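Local coordinates for malate synthase (Haloferax volcanii, PDB 3OYZ), which catalyses the magnesium-dependent Claisen condensation of acetyl-CoA with glyoxylate, followed by hydrolysis to malate and CoA, in the glyoxylate cycle, at residues M102-P108 and V140-H144; V191-K195 and A390-A394; Y241-M245 and Q263-A267. One frame throughout, in Å; residues are numbered along the deposited sequence. Where two conformers were deposited one is given.

Contact 1: M102-P108 and V140-H144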
loop_
_atom_site.group_PDB
_atom_site.type_symbol
_atom_site.label_atom_id
_atom_site.label_comp_id
_atom_site.label_asym_id
_atom_site.label_seq_id
_atom_site.Cartn_x
_atom_site.Cartn_y
_atom_site.Cartn_z
ATOM N N MET A 102 -25.153 -18.846 16.889
ATOM C CA MET A 102 -25.479 -17.527 17.393
ATOM C C MET A 102 -26.904 -17.527 17.843
ATOM O O MET A 102 -27.312 -16.757 18.750
ATOM C CB MET A 102 -25.473 -16.392 16.306
ATOM C CG MET A 102 -24.128 -16.082 15.728
ATOM S SD MET A 102 -24.026 -14.657 14.555
ATOM C CE MET A 102 -25.376 -13.694 15.102
ATOM N N LEU A 103 -27.697 -18.298 17.102
ATOM C CA LEU A 103 -29.104 -18.353 17.446
ATOM C C LEU A 103 -29.264 -18.957 18.901
ATOM O O LEU A 103 -30.027 -18.421 19.711
ATOM C CB LEU A 103 -29.783 -19.220 16.394
ATOM C CG LEU A 103 -31.314 -19.317 16.374
ATOM C CD1 LEU A 103 -32.040 -17.981 16.140
ATOM C CD2 LEU A 103 -31.746 -20.392 15.366
ATOM N N ASP A 104 -28.578 -20.051 19.212
ATOM C CA ASP A 104 -28.564 -20.677 20.570
ATOM C C ASP A 104 -28.079 -19.710 21.639
ATOM O O ASP A 104 -28.770 -19.464 22.650
ATOM C CB ASP A 104 -27.610 -21.888 20.615
ATOM C CG ASP A 104 -28.053 -23.024 19.736
ATOM O OD1 ASP A 104 -29.254 -23.038 19.379
ATOM O OD2 ASP A 104 -27.211 -23.903 19.405
ATOM N N ILE A 105 -26.916 -19.101 21.388
ATOM C CA ILE A 105 -26.314 -18.171 22.333
ATOM C C ILE A 105 -27.233 -17.012 22.678
ATOM O O ILE A 105 -27.222 -16.583 23.846
ATOM C CB ILE A 105 -24.907 -17.746 21.906
ATOM C CG1 ILE A 105 -24.027 -18.995 21.914
ATOM C CG2 ILE A 105 -24.370 -16.634 22.759
ATOM C CD1 ILE A 105 -22.714 -18.859 21.109
ATOM N N THR A 106 -28.057 -16.512 21.748
ATOM C CA THR A 106 -28.821 -15.304 22.093
ATOM C C THR A 106 -30.229 -15.613 22.589
ATOM O O THR A 106 -31.045 -14.716 22.767
ATOM C CB THR A 106 -29.000 -14.378 20.835
ATOM O OG1 THR A 106 -29.396 -15.247 19.768
ATOM C CG2 THR A 106 -27.638 -13.798 20.416
ATOM N N ASP A 107 -30.578 -16.874 22.745
ATOM C CA ASP A 107 -31.909 -17.187 23.313
ATOM C C ASP A 107 -32.018 -16.432 24.648
ATOM O O ASP A 107 -31.207 -16.688 25.517
ATOM C CB ASP A 107 -31.964 -18.697 23.553
ATOM C CG ASP A 107 -33.294 -19.181 24.133
ATOM O OD1 ASP A 107 -34.155 -18.371 24.561
ATOM O OD2 ASP A 107 -33.435 -20.423 24.115
ATOM N N PRO A 108 -32.954 -15.487 24.814
ATOM C CA PRO A 108 -33.033 -14.579 25.954
ATOM C C PRO A 108 -33.425 -15.320 27.272
ATOM O O PRO A 108 -33.071 -14.877 28.362
ATOM C CB PRO A 108 -34.189 -13.644 25.568
ATOM C CG PRO A 108 -34.275 -13.759 24.092
ATOM C CD PRO A 108 -34.076 -15.244 23.891
ATOM N N VAL A 140 -31.487 -13.672 13.605
ATOM C CA VAL A 140 -31.294 -13.879 15.053
ATOM C C VAL A 140 -31.987 -12.852 15.903
ATOM O O VAL A 140 -32.754 -13.247 16.816
ATOM C CB VAL A 140 -29.792 -13.959 15.400
ATOM C CG1 VAL A 140 -29.601 -13.798 16.896
ATOM C CG2 VAL A 140 -29.198 -15.210 14.809
ATOM N N GLU A 141 -31.740 -11.559 15.667
ATOM C CA GLU A 141 -32.474 -10.465 16.289
ATOM C C GLU A 141 -33.990 -10.599 16.284
ATOM O O GLU A 141 -34.677 -10.456 17.322
ATOM C CB GLU A 141 -32.069 -9.061 15.793
ATOM C CG GLU A 141 -30.599 -8.786 16.167
ATOM C CD GLU A 141 -29.996 -7.596 15.385
ATOM O OE1 GLU A 141 -30.520 -7.227 14.295
ATOM O OE2 GLU A 141 -28.967 -7.057 15.842
ATOM N N HIS A 142 -34.522 -10.830 15.093
ATOM C CA HIS A 142 -35.970 -10.938 14.971
ATOM C C HIS A 142 -36.485 -12.218 15.664
ATOM O O HIS A 142 -37.528 -12.178 16.299
ATOM C CB HIS A 142 -36.430 -10.881 13.510
ATOM C CG HIS A 142 -36.478 -9.475 12.974
ATOM N ND1 HIS A 142 -37.644 -8.748 12.893
ATOM C CD2 HIS A 142 -35.480 -8.621 12.632
ATOM C CE1 HIS A 142 -37.375 -7.534 12.435
ATOM N NE2 HIS A 142 -36.063 -7.430 12.283
ATOM N N GLU A 143 -35.786 -13.327 15.555
ATOM C CA GLU A 143 -36.230 -14.593 16.121
ATOM C C GLU A 143 -36.283 -14.449 17.663
ATOM O O GLU A 143 -37.093 -15.118 18.296
ATOM C CB GLU A 143 -35.316 -15.764 15.763
ATOM C CG GLU A 143 -35.526 -16.236 14.332
ATOM C CD GLU A 143 -36.980 -16.661 14.073
ATOM O OE1 GLU A 143 -37.446 -17.516 14.869
ATOM O OE2 GLU A 143 -37.657 -16.153 13.134
ATOM N N HIS A 144 -35.538 -13.531 18.272
ATOM C CA HIS A 144 -35.359 -13.586 19.727
ATOM C C HIS A 144 -35.844 -12.279 20.319
ATOM O O HIS A 144 -35.508 -11.976 21.456
ATOM C CB HIS A 144 -33.900 -13.841 20.127
ATOM C CG HIS A 144 -33.510 -15.278 20.027
ATOM N ND1 HIS A 144 -34.424 -16.292 20.199
ATOM C CD2 HIS A 144 -32.322 -15.888 19.800
ATOM C CE1 HIS A 144 -33.836 -17.463 20.028
ATOM N NE2 HIS A 144 -32.555 -17.247 19.804
#

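Contact 2: V191-K195 and A390-A394. With MG (magnesium ion), chain D; PYR (pyruvic acid), chain C.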
loop_
_atom_site.group_PDB
_atom_site.type_symbol
_atom_site.label_atom_id
_atom_site.label_comp_id
_atom_site.label_asym_id
_atom_site.label_seq_id
_atom_site.Cartn_x
_atom_site.Cartn_y
_atom_site.Cartn_z
ATOM N N VAL A 191 -2.639 -14.401 10.162
ATOM C CA VAL A 191 -2.202 -15.793 10.026
ATOM C C VAL A 191 -2.942 -16.429 8.842
ATOM O O VAL A 191 -2.309 -16.905 7.903
ATOM C CB VAL A 191 -2.378 -16.630 11.309
ATOM C CG1 VAL A 191 -1.665 -17.949 11.062
ATOM C CG2 VAL A 191 -1.703 -15.919 12.464
ATOM N N ASP A 192 -4.266 -16.442 8.888
ATOM C CA ASP A 192 -5.007 -16.938 7.734
ATOM C C ASP A 192 -4.794 -16.052 6.487
ATOM O O ASP A 192 -4.819 -16.556 5.355
ATOM C CB ASP A 192 -6.482 -16.965 8.083
ATOM C CG ASP A 192 -6.877 -18.248 8.850
ATOM O OD1 ASP A 192 -6.416 -19.294 8.361
ATOM O OD2 ASP A 192 -7.540 -18.147 9.917
ATOM N N TYR A 193 -4.458 -14.781 6.686
ATOM C CA TYR A 193 -4.204 -13.936 5.525
ATOM C C TYR A 193 -2.928 -14.359 4.838
ATOM O O TYR A 193 -2.872 -14.467 3.615
ATOM C CB TYR A 193 -4.079 -12.495 6.022
ATOM C CG TYR A 193 -3.850 -11.470 4.916
ATOM C CD1 TYR A 193 -4.927 -10.998 4.168
ATOM C CD2 TYR A 193 -2.574 -10.953 4.670
ATOM C CE1 TYR A 193 -4.712 -10.004 3.145
ATOM C CE2 TYR A 193 -2.366 -9.989 3.697
ATOM C CZ TYR A 193 -3.437 -9.480 2.980
ATOM O OH TYR A 193 -3.100 -8.540 2.012
ATOM N N THR A 194 -1.884 -14.658 5.611
ATOM C CA THR A 194 -0.627 -15.213 5.070
ATOM C C THR A 194 -0.846 -16.420 4.218
ATOM O O THR A 194 -0.248 -16.527 3.129
ATOM C CB THR A 194 0.327 -15.617 6.213
ATOM O OG1 THR A 194 0.681 -14.399 6.845
ATOM C CG2 THR A 194 1.674 -16.295 5.708
ATOM N N LYS A 195 -1.717 -17.302 4.719
ATOM C CA LYS A 195 -2.189 -18.492 4.018
ATOM C C LYS A 195 -2.841 -18.139 2.669
ATOM O O LYS A 195 -2.509 -18.625 1.593
ATOM C CB LYS A 195 -3.186 -19.221 4.941
ATOM C CG LYS A 195 -4.083 -20.297 4.288
ATOM C CD LYS A 195 -5.081 -20.979 5.234
ATOM C CE LYS A 195 -6.322 -20.202 5.662
ATOM N NZ LYS A 195 -6.822 -19.311 4.581
ATOM N N ALA A 390 -4.839 -22.113 11.756
ATOM C CA ALA A 390 -4.359 -21.089 10.801
ATOM C C ALA A 390 -2.839 -21.206 10.622
ATOM O O ALA A 390 -2.304 -21.121 9.524
ATOM C CB ALA A 390 -4.745 -19.699 11.298
ATOM N N THR A 391 -2.126 -21.356 11.732
ATOM C CA THR A 391 -0.685 -21.436 11.682
ATOM C C THR A 391 -0.274 -22.665 10.870
ATOM O O THR A 391 0.693 -22.653 10.084
ATOM C CB THR A 391 -0.074 -21.619 13.115
ATOM O OG1 THR A 391 -0.785 -20.830 14.064
ATOM C CG2 THR A 391 1.401 -21.259 13.145
ATOM N N TYR A 392 -0.956 -23.765 11.167
ATOM C CA TYR A 392 -0.768 -24.958 10.404
ATOM C C TYR A 392 -0.998 -24.699 8.908
ATOM O O TYR A 392 -0.180 -25.076 8.059
ATOM C CB TYR A 392 -1.804 -25.953 10.948
ATOM C CG TYR A 392 -1.859 -27.204 10.149
ATOM C CD1 TYR A 392 -0.853 -28.151 10.269
ATOM C CD2 TYR A 392 -2.915 -27.466 9.287
ATOM C CE1 TYR A 392 -0.886 -29.317 9.552
ATOM C CE2 TYR A 392 -2.938 -28.626 8.523
ATOM C CZ TYR A 392 -1.918 -29.548 8.674
ATOM O OH TYR A 392 -1.910 -30.731 7.973
ATOM N N GLN A 393 -2.156 -24.127 8.541
ATOM C CA GLN A 393 -2.443 -23.887 7.116
ATOM C C GLN A 393 -1.350 -23.000 6.495
ATOM O O GLN A 393 -0.784 -23.292 5.409
ATOM C CB GLN A 393 -3.836 -23.205 7.042
ATOM C CG GLN A 393 -4.989 -24.121 7.387
ATOM C CD GLN A 393 -5.007 -25.355 6.475
ATOM O OE1 GLN A 393 -4.565 -25.316 5.317
ATOM N NE2 GLN A 393 -5.488 -26.478 7.014
ATOM N N ALA A 394 -0.989 -21.925 7.199
ATOM C CA ALA A 394 0.072 -21.039 6.675
ATOM C C ALA A 394 1.432 -21.671 6.488
ATOM O O ALA A 394 2.157 -21.333 5.539
ATOM C CB ALA A 394 0.227 -19.738 7.511
HETATM MG MG MG D . -7.928 -16.700 11.070
HETATM C C PYR C . -5.808 -15.204 11.988
HETATM O O PYR C . -6.160 -15.962 11.021
HETATM O OXT PYR C . -4.741 -14.489 11.966
HETATM C CA PYR C . -6.718 -15.066 13.037
HETATM O O3 PYR C . -7.862 -15.690 12.997
HETATM C CB PYR C . -6.425 -14.143 14.160
HETATM O O HOH W 1 -7.738 -18.348 12.760
HETATM O O HOH W 2 -9.866 -16.989 11.453
#

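Contact 3: Y241-M245 and Q263-A267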
loop_
_atom_site.group_PDB
_atom_site.type_symbol
_atom_site.label_atom_id
_atom_site.label_comp_id
_atom_site.label_asym_id
_atom_site.label_seq_id
_atom_site.Cartn_x
_atom_site.Cartn_y
_atom_site.Cartn_z
ATOM N N TYR A 241 6.176 -7.025 20.730
ATOM C CA TYR A 241 4.777 -6.643 20.803
ATOM C C TYR A 241 4.714 -5.136 20.948
ATOM O O TYR A 241 3.929 -4.487 20.230
ATOM C CB TYR A 241 4.087 -7.356 21.949
ATOM C CG TYR A 241 2.562 -7.370 22.026
ATOM C CD1 TYR A 241 1.766 -7.730 20.928
ATOM C CD2 TYR A 241 1.937 -7.092 23.247
ATOM C CE1 TYR A 241 0.352 -7.806 21.063
ATOM C CE2 TYR A 241 0.565 -7.156 23.406
ATOM C CZ TYR A 241 -0.216 -7.528 22.314
ATOM O OH TYR A 241 -1.560 -7.597 22.557
ATOM N N ARG A 242 5.590 -4.558 21.772
ATOM C CA ARG A 242 5.553 -3.107 21.913
ATOM C C ARG A 242 5.909 -2.370 20.635
ATOM O O ARG A 242 5.261 -1.378 20.313
ATOM C CB ARG A 242 6.510 -2.552 22.996
ATOM C CG ARG A 242 6.082 -2.829 24.415
ATOM C CD ARG A 242 7.262 -2.537 25.350
ATOM N NE ARG A 242 6.788 -2.854 26.685
ATOM C CZ ARG A 242 7.553 -2.908 27.765
ATOM N NH1 ARG A 242 8.847 -2.638 27.654
ATOM N NH2 ARG A 242 7.006 -3.211 28.941
ATOM N N GLU A 243 6.964 -2.801 19.959
ATOM C CA GLU A 243 7.387 -2.169 18.699
ATOM C C GLU A 243 6.285 -2.301 17.598
ATOM O O GLU A 243 6.095 -1.372 16.798
ATOM C CB GLU A 243 8.630 -2.913 18.182
ATOM C CG GLU A 243 9.877 -2.550 19.027
ATOM C CD GLU A 243 11.119 -3.343 18.616
ATOM O OE1 GLU A 243 11.018 -4.307 17.809
ATOM O OE2 GLU A 243 12.211 -3.017 19.139
ATOM N N ARG A 244 5.609 -3.454 17.546
ATOM C CA ARG A 244 4.506 -3.658 16.583
ATOM C C ARG A 244 3.368 -2.684 16.905
ATOM O O ARG A 244 2.803 -2.028 16.016
ATOM C CB ARG A 244 4.022 -5.108 16.641
ATOM C CG ARG A 244 2.770 -5.327 15.785
ATOM C CD ARG A 244 3.129 -4.866 14.301
ATOM N NE ARG A 244 2.112 -5.477 13.461
ATOM C CZ ARG A 244 2.283 -6.551 12.715
ATOM N NH1 ARG A 244 3.491 -7.134 12.558
ATOM N NH2 ARG A 244 1.189 -7.024 12.159
ATOM N N MET A 245 3.018 -2.540 18.179
ATOM C CA MET A 245 1.929 -1.608 18.540
ATOM C C MET A 245 2.252 -0.180 18.173
ATOM O O MET A 245 1.393 0.534 17.662
ATOM C CB MET A 245 1.579 -1.692 20.029
ATOM C CG MET A 245 0.883 -3.035 20.300
ATOM S SD MET A 245 0.412 -3.010 22.102
ATOM C CE MET A 245 1.972 -3.411 22.903
ATOM N N GLN A 263 -0.306 -10.095 27.441
ATOM C CA GLN A 263 -0.514 -9.185 26.284
ATOM C C GLN A 263 -1.616 -8.156 26.532
ATOM O O GLN A 263 -1.455 -6.965 26.222
ATOM C CB GLN A 263 -0.665 -9.949 24.968
ATOM C CG GLN A 263 0.641 -10.547 24.465
ATOM C CD GLN A 263 0.477 -11.160 23.061
ATOM O OE1 GLN A 263 -0.634 -11.496 22.705
ATOM N NE2 GLN A 263 1.548 -11.409 22.334
ATOM N N VAL A 264 -2.681 -8.560 27.215
ATOM C CA VAL A 264 -3.720 -7.605 27.557
ATOM C C VAL A 264 -3.168 -6.369 28.288
ATOM O O VAL A 264 -3.425 -5.183 27.964
ATOM C CB VAL A 264 -4.859 -8.274 28.353
ATOM C CG1 VAL A 264 -5.849 -7.206 28.743
ATOM C CG2 VAL A 264 -5.604 -9.231 27.466
ATOM N N VAL A 265 -2.351 -6.648 29.310
ATOM C CA VAL A 265 -1.841 -5.541 30.121
ATOM C C VAL A 265 -0.962 -4.681 29.237
ATOM O O VAL A 265 -1.083 -3.473 29.255
ATOM C CB VAL A 265 -0.988 -6.007 31.353
ATOM C CG1 VAL A 265 -0.362 -4.758 32.049
ATOM C CG2 VAL A 265 -1.864 -6.811 32.335
ATOM N N GLU A 266 -0.002 -5.261 28.529
ATOM C CA GLU A 266 0.875 -4.438 27.664
ATOM C C GLU A 266 0.096 -3.588 26.638
ATOM O O GLU A 266 0.286 -2.377 26.478
ATOM C CB GLU A 266 1.830 -5.361 26.904
ATOM C CG GLU A 266 2.932 -5.918 27.799
ATOM C CD GLU A 266 4.030 -4.886 28.124
ATOM O OE1 GLU A 266 4.290 -3.967 27.316
ATOM O OE2 GLU A 266 4.636 -4.956 29.209
ATOM N N ALA A 267 -0.884 -4.222 26.000
ATOM C CA ALA A 267 -1.595 -3.540 24.926
ATOM C C ALA A 267 -2.545 -2.510 25.517
ATOM O O ALA A 267 -2.861 -1.529 24.862
ATOM C CB ALA A 267 -2.366 -4.581 24.049
#

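Contact 1: M102-P108 and V140-H144
The imidazole of H144 is wedged against the last turn of helix 92-105 and the loop that follows. Over one face sit two carbons: D107 CA stands 3.7 Å from the ring centroid and only 16° off the normal, a close CH-pi contact, and P108 CD lies over the same face, further from the centroid and more off-centre. The edge belongs to oxygens. NE2 of H144 donates to L103 O over 2.8 Å, the acceptor lying almost in the ring plane with an angle of 147° at the hydrogen, while T106 OG1 comes up beside CD2 of the same ring at 3.0 Å. That hydroxyl is already committed: with chi1 at 46° it sits between its own backbone N and carbonyl carbon and donates to M102 O, which also takes T106 N. V140, one turn before H144, fills the floor with its two methyls; CG1 presses on T106 OG1, and CG2 lies 4.1 Å from both L103 CA and M102 CE. Further out, L103 CD1 rests on E143 CB. Helices 92-105 and 127-143 are successive outer helices of the TIM barrel, joined through strand 118-121, whose F119 backs M102 and T106, so the contact ties their C-terminal ends together. An alanine in place of H144 removes the ring, and L103 O would probably be left with little more than the weak bond from T106 N, with a gap beside D107 and P108. A side chain from the neighbouring helix thus serves a carbonyl at the helix end, and the bond requires a proton on NE2.

Contact 2: V191-K195 and A390-A394
V191 turns CG1 anti to its backbone N (chi1 -171°), which lays that methyl against the first turn of helix 389-395, 3.6 Å from A390 CB and in touch with the A390 carbonyl carbon and the amide of T391. Its other methyl, CG2, faces OXT of the pyruvate. In D192, CG lies anti to the carbonyl carbon (chi1 -83°), which carries the carboxylate to the metal: OD2 binds magnesium at 1.9 Å, while the A390 methyl packs against both carboxylate oxygens, its CB 3.4 Å from D192 OD1. The metal shell is filled out by O and O3 of pyruvate, which chelate it, by two waters and by E158. The pyruvate carboxylate lies at the start of helix 190-197. There V191 N donates to pyruvate OXT over 2.8 Å. The next amide, D192 N, donates to pyruvate O over 2.9 Å; this end of the helix probably helps to offset the negative charge, as does R84. Helix 190-197 follows barrel strand 183-188 of the TIM barrel, whereas helix 389-395 comes from the C-terminal part of the chain, directly after D388, the predicted proton acceptor. Small residues bring the two segments close, their axes 8.1 Å apart and 23° from parallel. Further along, A394 CB sits in the groove between V191 O and T194 CG2, 4.1 Å from the latter, and K195 CB packs over A394 CA. T194 OG1 turns to E190 O and W209, and T391 OG1 is bonded to D388 N. In one of its two modelled conformers K195 bends NZ back toward D192, a weak and doubtful link to its O and OD1.

Contact 3: Y241-M245 and Q263-A267
Q263 runs outward over the phenol of Y241, and every atom beyond CA meets something. CB starts at the rim, 3.4 Å from Y241 CE2. CG comes over the face as a CH-pi contact, 3.9 Å from the ring centroid, and because the chain stays extended beyond it, CD follows the same face, 3.8 Å from Y241 CZ. The amide then lies nearly flat on the ring, the two planes only 9° apart, with NE2 above the CD1-CE1 side. It is held there by bonds at both ends, OE1 to L259 N and NE2 to Y232 O, which probably fix its rotation; L259 is assigned to acetyl-CoA binding. The phenol is held too, its OH bonded to S258 OG and W257 O. In the TIM barrel, helices 238-249 and 261-269 flank strand 255-258 in sequence, one entering it and one leaving it, and I256 of that strand touches Y241, M245 and A267. The axes of the two segments pass 10.9 Å apart at -42°, a distance spanned mainly by Y241, Q263, R242 and E266. E266 CB approaches the edge of the Y241 ring. Deeper along, M245 lays SD on A267 CA at 3.5 Å, and the bend at chi3 turns CE toward E266 O. On the outer side R242 grips E266 side-on: NE donates to OE1 over 2.8 Å, and NH2 to OE2 over 3.0 Å, both on the syn side of the carboxylate, although the two flat groups are twisted 40° apart.

How the contacts relate
Contacts 2 and 3 pair helices, while contact 1 joins two helix ends and the residues just beyond them. Contact 2 is the innermost, its centre about 10 Å from that of the chain, and the one that holds the magnesium and pyruvate; it joins a barrel helix to the C-terminal part. Contacts 1 and 3 each join successive barrel helices. Contact 3 is also largely buried but has a charged pair at its exposed margin, while contact 1, its centre about 24 Å from that of the chain, is only partly buried and relies on a histidine bonded to a backbone carbonyl. In sequence, contact 3 is nested inside the loop closed by contact 2; their nearest atoms are about 9 Å apart.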